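Alpha/beta hydrolase fold protein (Ochrobactrum, PDB 4G9E) opens the lactone ring of N-acyl homoserine lactones, bacterial quorum-sensing signals, and is captured here with N-butanoyl-L-homoserine bound. Local coordinates at residues E167-E170 with A171-D175; Q200-I203 with V204-Q208. All coordinates share one frame; numbering follows the deposited sequence.

Contact 1 of 2, residues E167-E170 with A171-D175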
loop_
_atom_site.group_PDB
_atom_site.type_symbol
_atom_site.label_atom_id
_atom_site.label_comp_id
_atom_site.label_asym_id
_atom_site.label_seq_id
_atom_site.Cartn_x
_atom_site.Cartn_y
_atom_site.Cartn_z
ATOM N N GLU A 167 2.423 -8.465 -15.062
ATOM C CA GLU A 167 3.625 -8.816 -15.812
ATOM C C GLU A 167 4.798 -7.953 -15.381
ATOM O O GLU A 167 4.657 -6.741 -15.263
ATOM C CB GLU A 167 3.399 -8.596 -17.308
ATOM C CG GLU A 167 2.302 -9.437 -17.917
ATOM C CD GLU A 167 2.602 -10.920 -17.868
ATOM O OE1 GLU A 167 3.776 -11.297 -17.654
ATOM O OE2 GLU A 167 1.654 -11.712 -18.049
ATOM N N PRO A 168 5.981 -8.553 -15.194
ATOM C CA PRO A 168 6.339 -9.952 -15.425
ATOM C C PRO A 168 6.129 -10.804 -14.189
ATOM O O PRO A 168 6.334 -10.356 -13.076
ATOM C CB PRO A 168 7.837 -9.863 -15.715
ATOM C CG PRO A 168 8.292 -8.726 -14.878
ATOM C CD PRO A 168 7.170 -7.729 -14.914
ATOM N N PHE A 169 5.730 -12.049 -14.384
ATOM C CA PHE A 169 5.596 -12.945 -13.257
ATOM C C PHE A 169 6.874 -13.719 -12.999
ATOM O O PHE A 169 7.642 -13.990 -13.912
ATOM C CB PHE A 169 4.446 -13.914 -13.465
ATOM C CG PHE A 169 4.000 -14.557 -12.201
ATOM C CD1 PHE A 169 3.335 -13.813 -11.246
ATOM C CD2 PHE A 169 4.282 -15.884 -11.941
ATOM C CE1 PHE A 169 2.933 -14.387 -10.063
ATOM C CE2 PHE A 169 3.882 -16.469 -10.754
ATOM C CZ PHE A 169 3.206 -15.719 -9.816
ATOM N N GLU A 170 7.121 -14.033 -11.742
ATOM C CA GLU A 170 8.154 -14.995 -11.481
ATOM C C GLU A 170 7.869 -15.796 -10.228
ATOM O O GLU A 170 7.031 -15.398 -9.407
ATOM C CB GLU A 170 9.499 -14.386 -11.307
ATOM C CG GLU A 170 9.568 -13.266 -10.340
ATOM C CD GLU A 170 10.960 -12.692 -10.316
ATOM O OE1 GLU A 170 11.845 -13.421 -9.964
ATOM O OE2 GLU A 170 11.185 -11.561 -10.715
ATOM N N ALA A 171 8.620 -16.876 -10.047
ATOM C CA ALA A 171 8.328 -17.862 -9.018
ATOM C C ALA A 171 8.404 -17.307 -7.604
ATOM O O ALA A 171 7.661 -17.747 -6.735
ATOM C CB ALA A 171 9.248 -19.067 -9.164
ATOM N N SER A 172 9.289 -16.344 -7.371
ATOM C CA SER A 172 9.441 -15.774 -6.034
ATOM C C SER A 172 8.137 -15.164 -5.526
ATOM O O SER A 172 7.913 -15.075 -4.317
ATOM C CB SER A 172 10.554 -14.726 -6.015
ATOM O OG SER A 172 10.245 -13.637 -6.867
ATOM N N LEU A 173 7.280 -14.741 -6.450
ATOM C CA LEU A 173 5.995 -14.161 -6.082
ATOM C C LEU A 173 5.065 -15.199 -5.464
ATOM O O LEU A 173 4.288 -14.880 -4.559
ATOM C CB LEU A 173 5.333 -13.504 -7.292
ATOM C CG LEU A 173 6.138 -12.397 -7.972
ATOM C CD1 LEU A 173 5.357 -11.875 -9.155
ATOM C CD2 LEU A 173 6.458 -11.278 -6.996
ATOM N N LEU A 174 5.140 -16.436 -5.949
ATOM C CA LEU A 174 4.373 -17.522 -5.349
ATOM C C LEU A 174 4.802 -17.733 -3.906
ATOM O O LEU A 174 3.969 -17.989 -3.042
ATOM C CB LEU A 174 4.569 -18.821 -6.126
ATOM C CG LEU A 174 4.182 -18.815 -7.604
ATOM C CD1 LEU A 174 4.607 -20.118 -8.261
ATOM C CD2 LEU A 174 2.687 -18.574 -7.786
ATOM N N ASP A 175 6.102 -17.640 -3.648
ATOM C CA ASP A 175 6.629 -17.827 -2.301
ATOM C C ASP A 175 6.089 -16.767 -1.351
ATOM O O ASP A 175 5.715 -17.067 -0.216
ATOM C CB ASP A 175 8.157 -17.775 -2.306
ATOM C CG ASP A 175 8.779 -18.852 -3.170
ATOM O OD1 ASP A 175 8.152 -19.918 -3.351
ATOM O OD2 ASP A 175 9.903 -18.630 -3.661
HETATM O O HOH W 1 11.861 -15.879 -8.887
#
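The carboxylate oxygen E170 OE1 is gripped from two quarters where the chain runs into helix 171-179. A water donates to E170 OE1 at 2.7 Å and accepts from S172 N at 3.0 Å, so it bridges the glutamate to the backbone near the helix start. The hydroxyl S172 OG adds a weak bond to E170 OE1, 3.5 Å long. The backbone closes the same turn: L173 N reaches E170 O at 3.0 Å, with 150° at the hydrogen and the donor standing well above the carbonyl plane.

The apolar half of the contact belongs to F169. With CG anti to the backbone N (chi1 -162°), its ring reaches forward to the helix. L173 slides past it, bringing L173 CD1 within 3.5 Å of F169 CD1 in an oblique approach. The L174 side chain runs at about a right angle to that of F169, and L174 CD2 meets F169 CZ at 3.5 Å, at the edge and in the ring plane. F169 was modelled in two conformers, and these contacts belong to one of them. With an alanine at L174, the CZ edge of the ring would probably lose the methyl packed against it and be freer to turn.

Helix 154-165 shares in this packing, A161 and R162 touching F169 and C165 touching L173, while P168 O is hydrogen-bonded to R252 NH2. The chemistry is thus divided: aromatic and leucine carbons face the preceding helix, whereas the exposed E170 is held by a water and, weakly, by the S172 hydroxyl, and the nearby start of helix 171-179 would probably favour its charged form.

Contact 2 of 2, residues Q200-I203 with V204-Q208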
loop_
_atom_site.group_PDB
_atom_site.type_symbol
_atom_site.label_atom_id
_atom_site.label_comp_id
_atom_site.label_asym_id
_atom_site.label_seq_id
_atom_site.Cartn_x
_atom_site.Cartn_y
_atom_site.Cartn_z
ATOM N N GLN A 200 -13.382 5.550 5.024
ATOM C CA GLN A 200 -12.315 6.025 4.148
ATOM C C GLN A 200 -12.773 7.067 3.141
ATOM O O GLN A 200 -11.995 7.923 2.719
ATOM C CB GLN A 200 -11.649 4.846 3.446
ATOM C CG GLN A 200 -10.889 3.980 4.435
ATOM C CD GLN A 200 -10.401 2.689 3.841
ATOM O OE1 GLN A 200 -10.292 2.559 2.623
ATOM N NE2 GLN A 200 -10.110 1.715 4.698
ATOM N N ARG A 201 -14.034 6.991 2.744
ATOM C CA ARG A 201 -14.597 8.002 1.872
ATOM C C ARG A 201 -14.532 9.363 2.553
ATOM O O ARG A 201 -14.068 10.346 1.969
ATOM C CB ARG A 201 -16.035 7.659 1.507
ATOM C CG ARG A 201 -16.720 8.715 0.674
ATOM C CD ARG A 201 -18.205 8.441 0.611
ATOM N NE ARG A 201 -18.777 8.497 1.951
ATOM C CZ ARG A 201 -19.789 7.743 2.364
ATOM N NH1 ARG A 201 -20.350 6.872 1.537
ATOM N NH2 ARG A 201 -20.241 7.861 3.605
ATOM N N ASP A 202 -14.988 9.413 3.801
ATOM C CA ASP A 202 -14.987 10.671 4.527
ATOM C C ASP A 202 -13.567 11.136 4.843
ATOM O O ASP A 202 -13.265 12.326 4.755
ATOM C CB ASP A 202 -15.807 10.570 5.812
ATOM C CG ASP A 202 -17.280 10.294 5.547
ATOM O OD1 ASP A 202 -17.729 10.437 4.391
ATOM O OD2 ASP A 202 -17.993 9.933 6.501
ATOM N N ILE A 203 -12.687 10.203 5.198
ATOM C CA ILE A 203 -11.319 10.577 5.523
ATOM C C ILE A 203 -10.641 11.271 4.345
ATOM O O ILE A 203 -10.037 12.329 4.522
ATOM C CB ILE A 203 -10.480 9.374 5.967
ATOM C CG1 ILE A 203 -10.921 8.921 7.354
ATOM C CG2 ILE A 203 -9.003 9.724 5.994
ATOM C CD1 ILE A 203 -10.435 7.538 7.726
ATOM N N VAL A 204 -10.736 10.702 3.144
ATOM C CA VAL A 204 -10.024 11.317 2.027
ATOM C C VAL A 204 -10.678 12.622 1.576
ATOM O O VAL A 204 -9.985 13.519 1.100
ATOM C CB VAL A 204 -9.775 10.359 0.832
ATOM C CG1 VAL A 204 -8.989 9.132 1.275
ATOM C CG2 VAL A 204 -11.063 9.998 0.097
ATOM N N ALA A 205 -11.992 12.738 1.753
ATOM C CA ALA A 205 -12.705 13.961 1.396
ATOM C C ALA A 205 -12.272 15.129 2.269
ATOM O O ALA A 205 -12.212 16.273 1.811
ATOM C CB ALA A 205 -14.218 13.755 1.501
ATOM N N GLU A 206 -11.967 14.831 3.529
ATOM C CA GLU A 206 -11.711 15.857 4.530
ATOM C C GLU A 206 -10.221 16.093 4.790
ATOM O O GLU A 206 -9.843 17.096 5.395
ATOM C CB GLU A 206 -12.465 15.497 5.813
ATOM C CG GLU A 206 -13.978 15.483 5.592
ATOM C CD GLU A 206 -14.770 14.757 6.671
ATOM O OE1 GLU A 206 -14.226 14.463 7.758
ATOM O OE2 GLU A 206 -15.963 14.476 6.424
ATOM N N ALA A 207 -9.378 15.190 4.296
ATOM C CA ALA A 207 -7.940 15.288 4.522
ATOM C C ALA A 207 -7.329 16.466 3.772
ATOM O O ALA A 207 -7.616 16.680 2.596
ATOM C CB ALA A 207 -7.261 13.992 4.114
ATOM N N GLN A 208 -6.483 17.206 4.461
ATOM C CA GLN A 208 -5.854 18.405 3.866
ATOM C C GLN A 208 -4.527 18.102 3.144
ATOM O O GLN A 208 -4.082 18.875 2.299
ATOM C CB GLN A 208 -5.585 19.456 4.954
ATOM C CG GLN A 208 -6.834 19.814 5.736
ATOM C CD GLN A 208 -7.769 20.437 4.811
ATOM O OE1 GLN A 208 -8.655 19.812 4.240
ATOM N NE2 GLN A 208 -7.512 21.676 4.541
#
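Helical bonds tie Q200-I203 to V204-Q208, from V204 N to Q200 O at 3.1 Å and nearly straight (167°), through A205 N to R201 O, to E206 N on D202 O at 3.1 Å. The ladder then frays: A207 N to I203 O is weak despite its 2.9 Å, and A207 is the first residue to leave helical backbone angles.

Side chains lean on these carbonyls. V204 straddles Q200 O, with both CG1 and CG2 of V204 3.5 Å from that oxygen. E206, its CG anti to its own carbonyl carbon (chi1 -63°), runs back along the helix and lays its CG 3.3 Å from D202 O. The rest of that extended chain brings E206 OE2 to 4.9 Å from D202 OD1, two like charges near each other but not touching. Some of the D202 charge is probably offset by R201, whose NE gives a hydrogen bond, part of a salt bridge, to D202 OD1 at 3.3 Å; the carboxylate oxygen lies in the guanidinium plane but is itself met from above its own plane, 40° out. R201 NH1 has further partners in E132 and E133, so the arginine joins three acidic groups.

Inward, Q200 bonds H106 and E110 of helix 103-111, the helix that follows the probable nucleophile elbow, and I109 packs against Q200, I203 and V204. V204 also meets loop residues P128, V230 and F232, so helix 200-206 lies against helix 103-111 just before the chain enters strand 211-216.

Contact 1 comes first along the chain and closes before contact 2 opens, with the rest of helix 171-179 and helix 182-194 between them. Their centres lie 35 Å apart on opposite sides of the centre of the chain, and their nearest atoms are about 24 Å apart. Both fall between strands 120-124 and 211-216 of the central sheet, the connection where alpha/beta hydrolases commonly insert their cap. Contact 1 defines a bend between two successive helices at the surface; contact 2 marks the return to the sheet beside helix 103-111. Neither touches the ligand: the side chains of L173 and Q200 lie about 12 and 8 Å from the bound N-butanoyl-L-homoserine.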